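Local coordinates for prolyl oligopeptidase (Novosphingobium capsulatum, PDB 1YR2), which probably hydrolyses oligopeptides on the carboxyl side of proline, and to some extent alanine, as a serine peptidase of the prolyl oligopeptidase (S9A) family, at residues A[281-286]-A[328-333]; A[296-301]-A[308-313]; A[44-49]-A[61-66]. All coordinates share one frame; numbering follows the deposited sequence.

Contact 1: A[281-286]-A[328-333]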
loop_
_atom_site.group_PDB
_atom_site.type_symbol
_atom_site.label_atom_id
_atom_site.label_comp_id
_atom_site.label_asym_id
_atom_site.label_seq_id
_atom_site.Cartn_x
_atom_site.Cartn_y
_atom_site.Cartn_z
ATOM N N TRP A 281 20.920 5.676 -25.636
ATOM C CA TRP A 281 20.595 4.244 -25.680
ATOM C C TRP A 281 19.089 3.999 -25.591
ATOM O O TRP A 281 18.404 4.583 -24.728
ATOM C CB TRP A 281 21.286 3.516 -24.551
ATOM C CG TRP A 281 22.745 3.413 -24.770
ATOM C CD1 TRP A 281 23.710 4.267 -24.295
ATOM C CD2 TRP A 281 23.428 2.442 -25.576
ATOM N NE1 TRP A 281 24.944 3.860 -24.751
ATOM C CE2 TRP A 281 24.786 2.756 -25.554
ATOM C CE3 TRP A 281 23.013 1.311 -26.312
ATOM C CZ2 TRP A 281 25.741 1.984 -26.240
ATOM C CZ3 TRP A 281 23.937 0.586 -27.001
ATOM C CH2 TRP A 281 25.294 0.905 -26.942
ATOM N N VAL A 282 18.600 3.138 -26.486
ATOM C CA VAL A 282 17.271 2.498 -26.348
ATOM C C VAL A 282 17.467 1.211 -25.558
ATOM O O VAL A 282 18.414 0.463 -25.801
ATOM C CB VAL A 282 16.665 2.192 -27.726
ATOM C CG1 VAL A 282 15.358 1.460 -27.653
ATOM C CG2 VAL A 282 16.494 3.501 -28.508
ATOM N N VAL A 283 16.588 0.973 -24.589
ATOM C CA VAL A 283 16.623 -0.209 -23.762
ATOM C C VAL A 283 15.250 -0.841 -23.800
ATOM O O VAL A 283 14.202 -0.209 -23.491
ATOM C CB VAL A 283 17.022 0.113 -22.318
ATOM C CG1 VAL A 283 17.063 -1.130 -21.433
ATOM C CG2 VAL A 283 18.366 0.832 -22.317
ATOM N N ILE A 284 15.235 -2.087 -24.217
ATOM C CA ILE A 284 13.979 -2.812 -24.342
ATOM C C ILE A 284 13.971 -3.925 -23.284
ATOM O O ILE A 284 14.862 -4.764 -23.234
ATOM C CB ILE A 284 13.796 -3.376 -25.755
ATOM C CG1 ILE A 284 13.707 -2.220 -26.742
ATOM C CG2 ILE A 284 12.541 -4.247 -25.812
ATOM C CD1 ILE A 284 13.906 -2.627 -28.119
ATOM N N THR A 285 12.929 -3.880 -22.464
ATOM C CA THR A 285 12.638 -4.844 -21.412
ATOM C C THR A 285 11.527 -5.751 -21.878
ATOM O O THR A 285 10.454 -5.277 -22.285
ATOM C CB THR A 285 12.178 -4.011 -20.199
ATOM O OG1 THR A 285 13.307 -3.233 -19.770
ATOM C CG2 THR A 285 11.893 -4.852 -19.046
ATOM N N SER A 286 11.719 -7.055 -21.706
ATOM C CA SER A 286 10.780 -8.022 -22.216
ATOM C C SER A 286 10.491 -9.110 -21.173
ATOM O O SER A 286 11.394 -9.623 -20.495
ATOM C CB SER A 286 11.330 -8.674 -23.501
ATOM O OG SER A 286 11.774 -7.709 -24.431
ATOM N N ASP A 328 27.847 5.961 -22.133
ATOM C CA ASP A 328 27.715 4.571 -22.575
ATOM C C ASP A 328 27.658 3.611 -21.399
ATOM O O ASP A 328 28.039 2.446 -21.497
ATOM C CB ASP A 328 28.847 4.202 -23.510
ATOM C CG ASP A 328 28.705 4.811 -24.885
ATOM O OD1 ASP A 328 27.547 5.091 -25.321
ATOM O OD2 ASP A 328 29.709 4.963 -25.620
ATOM N N GLN A 329 27.207 4.133 -20.261
ATOM C CA GLN A 329 26.962 3.321 -19.076
ATOM C C GLN A 329 25.479 3.340 -18.727
ATOM O O GLN A 329 24.857 4.383 -18.712
ATOM C CB GLN A 329 27.807 3.831 -17.909
ATOM C CG GLN A 329 29.306 3.596 -18.184
ATOM C CD GLN A 329 30.209 4.063 -17.100
ATOM O OE1 GLN A 329 29.882 5.009 -16.380
ATOM N NE2 GLN A 329 31.360 3.406 -16.969
ATOM N N LEU A 330 24.948 2.173 -18.411
ATOM C CA LEU A 330 23.575 1.980 -18.003
ATOM C C LEU A 330 23.533 1.367 -16.596
ATOM O O LEU A 330 24.346 0.532 -16.254
ATOM C CB LEU A 330 22.920 0.995 -18.966
ATOM C CG LEU A 330 22.915 1.301 -20.463
ATOM C CD1 LEU A 330 22.109 0.218 -21.175
ATOM C CD2 LEU A 330 22.356 2.662 -20.781
ATOM N N TRP A 331 22.533 1.711 -15.797
ATOM C CA TRP A 331 22.383 1.111 -14.479
ATOM C C TRP A 331 21.056 0.362 -14.425
ATOM O O TRP A 331 20.072 0.841 -14.933
ATOM C CB TRP A 331 22.344 2.202 -13.407
ATOM C CG TRP A 331 23.721 2.726 -13.137
ATOM C CD1 TRP A 331 24.547 2.354 -12.128
ATOM C CD2 TRP A 331 24.445 3.685 -13.904
ATOM N NE1 TRP A 331 25.730 3.046 -12.192
ATOM C CE2 TRP A 331 25.696 3.884 -13.263
ATOM C CE3 TRP A 331 24.141 4.466 -15.015
ATOM C CZ2 TRP A 331 26.675 4.760 -13.746
ATOM C CZ3 TRP A 331 25.125 5.363 -15.491
ATOM C CH2 TRP A 331 26.371 5.484 -14.853
ATOM N N PHE A 332 21.057 -0.783 -13.756
ATOM C CA PHE A 332 19.907 -1.638 -13.581
ATOM C C PHE A 332 19.784 -2.078 -12.117
ATOM O O PHE A 332 20.772 -2.230 -11.398
ATOM C CB PHE A 332 20.051 -2.953 -14.433
ATOM C CG PHE A 332 20.026 -2.725 -15.911
ATOM C CD1 PHE A 332 21.198 -2.389 -16.563
ATOM C CD2 PHE A 332 18.853 -2.869 -16.661
ATOM C CE1 PHE A 332 21.227 -2.182 -17.912
ATOM C CE2 PHE A 332 18.880 -2.663 -18.049
ATOM C CZ PHE A 332 20.058 -2.305 -18.669
ATOM N N VAL A 333 18.567 -2.314 -11.671
ATOM C CA VAL A 333 18.337 -3.029 -10.409
ATOM C C VAL A 333 18.226 -4.491 -10.824
ATOM O O VAL A 333 17.310 -4.847 -11.555
ATOM C CB VAL A 333 17.026 -2.610 -9.725
ATOM C CG1 VAL A 333 16.784 -3.407 -8.452
ATOM C CG2 VAL A 333 17.057 -1.088 -9.438
#

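Contact 2: A[296-301]-A[308-313]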
loop_
_atom_site.group_PDB
_atom_site.type_symbol
_atom_site.label_atom_id
_atom_site.label_comp_id
_atom_site.label_asym_id
_atom_site.label_seq_id
_atom_site.Cartn_x
_atom_site.Cartn_y
_atom_site.Cartn_z
ATOM N N VAL A 296 16.753 -8.184 -21.619
ATOM C CA VAL A 296 17.127 -6.812 -21.925
ATOM C C VAL A 296 17.818 -6.803 -23.255
ATOM O O VAL A 296 18.792 -7.588 -23.447
ATOM C CB VAL A 296 18.079 -6.196 -20.816
ATOM C CG1 VAL A 296 18.430 -4.720 -21.175
ATOM C CG2 VAL A 296 17.432 -6.245 -19.442
ATOM N N HIS A 297 17.318 -5.979 -24.185
ATOM C CA HIS A 297 17.994 -5.666 -25.420
ATOM C C HIS A 297 18.331 -4.166 -25.474
ATOM O O HIS A 297 17.613 -3.346 -24.870
ATOM C CB HIS A 297 17.142 -6.022 -26.632
ATOM C CG HIS A 297 16.948 -7.490 -26.828
ATOM N ND1 HIS A 297 16.158 -8.255 -26.005
ATOM C CD2 HIS A 297 17.482 -8.343 -27.743
ATOM C CE1 HIS A 297 16.193 -9.516 -26.420
ATOM N NE2 HIS A 297 16.999 -9.599 -27.465
ATOM N N VAL A 298 19.432 -3.811 -26.140
ATOM C CA VAL A 298 19.850 -2.404 -26.217
ATOM C C VAL A 298 20.174 -2.017 -27.658
ATOM O O VAL A 298 20.495 -2.867 -28.471
ATOM C CB VAL A 298 21.060 -2.079 -25.310
ATOM C CG1 VAL A 298 20.684 -2.346 -23.865
ATOM C CG2 VAL A 298 22.300 -2.846 -25.723
ATOM N N ALA A 299 20.054 -0.733 -27.963
ATOM C CA ALA A 299 20.434 -0.222 -29.258
ATOM C C ALA A 299 21.013 1.131 -29.070
ATOM O O ALA A 299 20.429 1.996 -28.435
ATOM C CB ALA A 299 19.266 -0.145 -30.188
ATOM N N ARG A 300 22.168 1.326 -29.667
ATOM C CA ARG A 300 22.834 2.624 -29.687
ATOM C C ARG A 300 22.126 3.651 -30.602
ATOM O O ARG A 300 21.807 3.377 -31.767
ATOM C CB ARG A 300 24.291 2.415 -30.134
ATOM C CG ARG A 300 25.132 3.649 -30.161
ATOM C CD ARG A 300 26.553 3.373 -30.710
ATOM N NE ARG A 300 27.267 2.421 -29.858
ATOM C CZ ARG A 300 28.147 2.725 -28.905
ATOM N NH1 ARG A 300 28.504 3.984 -28.654
ATOM N NH2 ARG A 300 28.705 1.745 -28.206
ATOM N N VAL A 301 21.931 4.856 -30.085
ATOM C CA VAL A 301 21.371 5.964 -30.863
ATOM C C VAL A 301 22.525 6.915 -31.227
ATOM O O VAL A 301 23.287 7.342 -30.368
ATOM C CB VAL A 301 20.297 6.722 -30.077
ATOM C CG1 VAL A 301 19.649 7.806 -30.933
ATOM C CG2 VAL A 301 19.247 5.773 -29.550
ATOM N N PRO A 308 21.566 -1.191 -34.600
ATOM C CA PRO A 308 21.116 -2.582 -34.457
ATOM C C PRO A 308 20.757 -2.894 -32.998
ATOM O O PRO A 308 21.434 -2.432 -32.091
ATOM C CB PRO A 308 22.337 -3.399 -34.904
ATOM C CG PRO A 308 23.201 -2.498 -35.604
ATOM C CD PRO A 308 22.944 -1.098 -35.132
ATOM N N VAL A 309 19.684 -3.647 -32.793
ATOM C CA VAL A 309 19.216 -4.062 -31.455
ATOM C C VAL A 309 19.955 -5.336 -31.076
ATOM O O VAL A 309 19.932 -6.321 -31.859
ATOM C CB VAL A 309 17.691 -4.301 -31.424
ATOM C CG1 VAL A 309 17.218 -4.720 -30.015
ATOM C CG2 VAL A 309 16.941 -3.059 -31.803
ATOM N N THR A 310 20.680 -5.322 -29.952
ATOM C CA THR A 310 21.423 -6.517 -29.500
ATOM C C THR A 310 20.994 -6.933 -28.134
ATOM O O THR A 310 20.578 -6.125 -27.323
ATOM C CB THR A 310 22.914 -6.270 -29.407
ATOM O OG1 THR A 310 23.126 -5.012 -28.772
ATOM C CG2 THR A 310 23.571 -6.182 -30.785
ATOM N N ALA A 311 21.144 -8.213 -27.854
ATOM C CA ALA A 311 20.720 -8.785 -26.605
ATOM C C ALA A 311 21.770 -8.505 -25.557
ATOM O O ALA A 311 22.926 -8.818 -25.767
ATOM C CB ALA A 311 20.563 -10.301 -26.773
ATOM N N LEU A 312 21.386 -7.925 -24.431
ATOM C CA LEU A 312 22.338 -7.754 -23.328
ATOM C C LEU A 312 22.131 -8.859 -22.290
ATOM O O LEU A 312 23.064 -9.409 -21.794
ATOM C CB LEU A 312 22.089 -6.398 -22.688
ATOM C CG LEU A 312 23.155 -5.433 -22.200
ATOM C CD1 LEU A 312 22.638 -4.612 -21.043
ATOM C CD2 LEU A 312 24.528 -6.040 -21.946
ATOM N N ILE A 313 20.887 -9.120 -21.923
ATOM C CA ILE A 313 20.505 -10.215 -21.029
ATOM C C ILE A 313 19.533 -11.054 -21.863
ATOM O O ILE A 313 18.386 -10.702 -22.007
ATOM C CB ILE A 313 19.770 -9.661 -19.764
ATOM C CG1 ILE A 313 20.651 -8.715 -18.949
ATOM C CG2 ILE A 313 19.173 -10.818 -18.905
ATOM C CD1 ILE A 313 21.907 -9.327 -18.347
HETATM O O HOH W 1 23.186 -0.700 -31.400
#

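Contact 3: A[44-49]-A[61-66]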
loop_
_atom_site.group_PDB
_atom_site.type_symbol
_atom_site.label_atom_id
_atom_site.label_comp_id
_atom_site.label_asym_id
_atom_site.label_seq_id
_atom_site.Cartn_x
_atom_site.Cartn_y
_atom_site.Cartn_z
ATOM N N PRO A 44 -30.725 -19.195 17.881
ATOM C CA PRO A 44 -31.113 -20.601 18.089
ATOM C C PRO A 44 -30.011 -21.598 17.692
ATOM O O PRO A 44 -29.287 -21.363 16.727
ATOM C CB PRO A 44 -32.337 -20.771 17.173
ATOM C CG PRO A 44 -32.902 -19.355 17.026
ATOM C CD PRO A 44 -31.697 -18.485 17.038
ATOM N N GLN A 45 -29.875 -22.673 18.450
ATOM C CA GLN A 45 -28.877 -23.700 18.173
ATOM C C GLN A 45 -29.542 -24.894 17.515
ATOM O O GLN A 45 -30.632 -25.277 17.900
ATOM C CB GLN A 45 -28.237 -24.142 19.462
ATOM C CG GLN A 45 -27.451 -23.051 20.068
ATOM C CD GLN A 45 -26.781 -23.451 21.355
ATOM O OE1 GLN A 45 -26.120 -24.479 21.424
ATOM N NE2 GLN A 45 -26.937 -22.632 22.384
ATOM N N VAL A 46 -28.900 -25.445 16.498
ATOM C CA VAL A 46 -29.266 -26.734 15.949
ATOM C C VAL A 46 -28.121 -27.633 16.414
ATOM O O VAL A 46 -27.023 -27.563 15.868
ATOM C CB VAL A 46 -29.362 -26.691 14.396
ATOM C CG1 VAL A 46 -29.636 -28.098 13.819
ATOM C CG2 VAL A 46 -30.455 -25.686 13.919
ATOM N N PRO A 47 -28.338 -28.426 17.461
ATOM C CA PRO A 47 -27.254 -29.220 18.042
ATOM C C PRO A 47 -26.560 -30.095 16.989
ATOM O O PRO A 47 -27.224 -30.691 16.141
ATOM C CB PRO A 47 -27.978 -30.069 19.094
ATOM C CG PRO A 47 -29.123 -29.240 19.502
ATOM C CD PRO A 47 -29.591 -28.556 18.232
ATOM N N LEU A 48 -25.250 -30.099 16.991
ATOM C CA LEU A 48 -24.469 -30.840 16.020
ATOM C C LEU A 48 -23.082 -31.056 16.608
ATOM O O LEU A 48 -22.353 -30.107 16.824
ATOM C CB LEU A 48 -24.358 -30.074 14.692
ATOM C CG LEU A 48 -23.405 -30.663 13.653
ATOM C CD1 LEU A 48 -23.884 -32.068 13.217
ATOM C CD2 LEU A 48 -23.218 -29.718 12.465
ATOM N N VAL A 49 -22.720 -32.316 16.819
ATOM C CA VAL A 49 -21.396 -32.679 17.284
ATOM C C VAL A 49 -20.874 -33.751 16.352
ATOM O O VAL A 49 -21.494 -34.792 16.216
ATOM C CB VAL A 49 -21.410 -33.184 18.750
ATOM C CG1 VAL A 49 -20.004 -33.572 19.182
ATOM C CG2 VAL A 49 -21.933 -32.103 19.693
ATOM N N TRP A 61 -24.185 -23.503 15.221
ATOM C CA TRP A 61 -24.616 -22.370 14.389
ATOM C C TRP A 61 -24.204 -22.549 12.931
ATOM O O TRP A 61 -24.122 -21.592 12.161
ATOM C CB TRP A 61 -24.126 -21.050 14.979
ATOM C CG TRP A 61 -24.751 -20.767 16.336
ATOM C CD1 TRP A 61 -26.026 -20.391 16.578
ATOM C CD2 TRP A 61 -24.116 -20.892 17.614
ATOM N NE1 TRP A 61 -26.228 -20.233 17.933
ATOM C CE2 TRP A 61 -25.066 -20.550 18.591
ATOM C CE3 TRP A 61 -22.851 -21.287 18.025
ATOM C CZ2 TRP A 61 -24.782 -20.572 19.962
ATOM C CZ3 TRP A 61 -22.555 -21.277 19.353
ATOM C CH2 TRP A 61 -23.537 -20.930 20.328
ATOM N N ARG A 62 -24.017 -23.796 12.515
ATOM C CA ARG A 62 -23.677 -24.043 11.130
ATOM C C ARG A 62 -24.722 -23.460 10.170
ATOM O O ARG A 62 -24.394 -23.084 9.054
ATOM C CB ARG A 62 -23.509 -25.520 10.838
ATOM C CG ARG A 62 -22.780 -25.724 9.517
ATOM C CD ARG A 62 -22.212 -27.098 9.303
ATOM N NE ARG A 62 -21.075 -27.344 10.164
ATOM C CZ ARG A 62 -20.516 -28.519 10.246
ATOM N NH1 ARG A 62 -20.967 -29.543 9.500
ATOM N NH2 ARG A 62 -19.502 -28.715 11.077
ATOM N N TRP A 63 -25.971 -23.391 10.614
ATOM C CA TRP A 63 -27.047 -22.801 9.788
ATOM C C TRP A 63 -26.786 -21.335 9.399
ATOM O O TRP A 63 -27.300 -20.867 8.377
ATOM C CB TRP A 63 -28.409 -22.971 10.454
ATOM C CG TRP A 63 -28.569 -22.222 11.764
ATOM C CD1 TRP A 63 -28.288 -22.681 13.003
ATOM C CD2 TRP A 63 -29.041 -20.879 11.930
ATOM N NE1 TRP A 63 -28.542 -21.711 13.942
ATOM C CE2 TRP A 63 -29.006 -20.587 13.302
ATOM C CE3 TRP A 63 -29.504 -19.897 11.056
ATOM C CZ2 TRP A 63 -29.416 -19.350 13.818
ATOM C CZ3 TRP A 63 -29.917 -18.667 11.573
ATOM C CH2 TRP A 63 -29.860 -18.407 12.930
ATOM N N LEU A 64 -25.997 -20.624 10.204
ATOM C CA LEU A 64 -25.631 -19.233 9.919
ATOM C C LEU A 64 -24.611 -19.103 8.770
ATOM O O LEU A 64 -24.289 -17.990 8.326
ATOM C CB LEU A 64 -25.140 -18.529 11.178
ATOM C CG LEU A 64 -26.232 -17.984 12.086
ATOM C CD1 LEU A 64 -25.601 -17.602 13.395
ATOM C CD2 LEU A 64 -26.926 -16.814 11.494
ATOM N N GLU A 65 -24.164 -20.237 8.235
ATOM C CA GLU A 65 -23.329 -20.236 7.050
ATOM C C GLU A 65 -24.142 -20.044 5.747
ATOM O O GLU A 65 -23.562 -19.776 4.705
ATOM C CB GLU A 65 -22.508 -21.528 6.943
ATOM C CG GLU A 65 -21.451 -21.725 8.053
ATOM C CD GLU A 65 -20.719 -23.069 7.968
ATOM O OE1 GLU A 65 -20.905 -23.822 6.980
ATOM O OE2 GLU A 65 -19.954 -23.376 8.897
ATOM N N ALA A 66 -25.460 -20.215 5.796
ATOM C CA ALA A 66 -26.277 -20.114 4.588
ATOM C C ALA A 66 -26.343 -18.681 4.083
ATOM O O ALA A 66 -26.202 -17.725 4.851
ATOM C CB ALA A 66 -27.673 -20.655 4.807
#

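Contact 1: A[281-286]-A[328-333]
The indole of Trp281 and the carboxylate of Asp328 meet edge-on: the two side chains cross at about a right angle, their planes 77° apart. Trp281 NE1 donates to Asp328 OD1 at 2.9 Å, and the oxygen lies close to the ring plane and accepts the N-H through its anti lone pair. At 145° the N-H...O angle is somewhat bent. The same OD1 also forms a salt bridge with Arg280, so two donors grip one oxygen, which probably favours the ionised carboxylate. With CG anti to its own carbonyl carbon, Trp281 turns the nitrogen edge of its ring toward Asp328.

The strands 281-286 and 329-333 run 28° from parallel with axes 9.8 Å apart, too far for backbone pairing. They are second strands of two consecutive four-stranded blades of the beta-propeller, and the two segments meet through side chains, with Phe322 and Leu348 packing beside them. Leu330 sends its two methyls to different partners: its side chain crosses that of Trp281 at about a right angle, with CD2 4.0 Å from Trp281 CB, while CD1 meets Val283 CG2 tip to tip, also at 4.0 Å. The other methyl of Val283, CG1, points at the edge of the Phe332 ring, 4.1 Å from CE2. An alanine in place of Trp281 removes the indole N-H and ring, and would probably leave Asp328 OD1 relying more on Arg280 and Leu330 CD2 less well packed.

Contact 2: A[296-301]-A[308-313]
Strands 295-302 and 305-311 form the beta hairpin that ends one four-stranded propeller blade, and segments 296-301 and 308-313 pair across it in antiparallel fashion, their directions 160° apart. Val298 and Thr310 make a hydrogen-bonded pair: Val298 N reaches Thr310 O at 2.8 Å, and Thr310 N returns to Val298 O in a nearly straight bond (170°). Both donors approach almost along the C=O axis.

Farther along, the register slips by one residue. Val296 O accepts both Leu312 N, at 2.8 Å, and Ile313 N, at 3.0 Å, the straighter of the two bonds; Val296 N donates in turn to Ile313 O. Two residues thus face one, as a near-helical backbone at Leu312 allows, and the chain turns a corner there.

On the face shared by Val296, Val298, Thr310 and Ile313, Val296 and Ile313 lie side by side and point the same way, their CB atoms 4.0 Å apart. Val298 CG1, anti to its carbonyl carbon, crosses Leu312 obliquely, 4.1 Å from CD1. On the reverse face the imidazole of His297 lies obliquely along the pairing strand, with CD2 3.5 Å from Ala311 CA, while His297 CB touches Val309 CG1 at 3.6 Å; the ring also meets Phe261. Toward the hairpin turn, one water accepts from Arg300 N and donates to Pro308 O, adding to the backbone bond of Arg300 with Gly307.

At and just past the corner, Leu312 and Ile313 rest on Phe355 of the next blade. The doubly accepting Val296 carbonyl, opposite Leu312 and Ile313, where the chain leaves the outermost strand, is the signature of a classic beta bulge.

Contact 3: A[44-49]-A[61-66]
One hydrogen bond joins 44-49 to the 3-10 turn at 62-65: Trp63 NE1 donates to Pro44 O at 2.9 Å. The oxygen lies near the indole plane, but NE1 stands above the plane of the carbonyl, 28° out of it, and the N-H...O angle is a bent 142°. Trp63 has its CG in the crowded position between backbone N and carbonyl carbon, which carries the ring to the proline. Trp61 NE1, though near Pro44 O, bonds instead to Ser43 O.

Apolar packing flanks this bond. Pro44 CD lies 4.0 Å from Trp63 CZ2, and Val46 CG2 lies 3.8 Å from Trp63 CD1.

A polar side chain makes a separate van der Waals contact with a ring: Gln45 runs alongside Trp61, CG lies 3.6 Å from Trp61 CZ2, and the chain, extended beyond it, keeps the amide beside the ring, the two planes 43° apart.

Packing on a charged group completes the set: Leu48 CD2 sits over the centre of one face of the Arg62 guanidinium, 3.7 Å from CZ, while salt bridges to Asp59 and Glu50 probably hold that group in place.

Trp61 packs on helix 664-675 and Trp63 on helix 72-89, while 44-49 leads into strand 49-52, whose successor 55-58 precedes the turn.

Contacts 1 and 2 share one propeller blade: strands 281-287 and 295-302 are neighbours in its sheet, and the centres of the two contacts lie 8 Å apart. Backbone pairing joins them, with Ile284 N 2.8 Å from His297 O and Val282 N 2.9 Å from Ala299 O, both probable hydrogen bonds. Contact 2 binds the outer strand within the blade, whereas contact 1 packs that blade on the next. Contact 3 lies across the molecule, its centre about 61 Å from that of contact 1, where the N-terminal segment meets helix 664-675 of the peptidase part. That part also carries the probable nucleophile elbow at Gly573, Ser575 and Gly577.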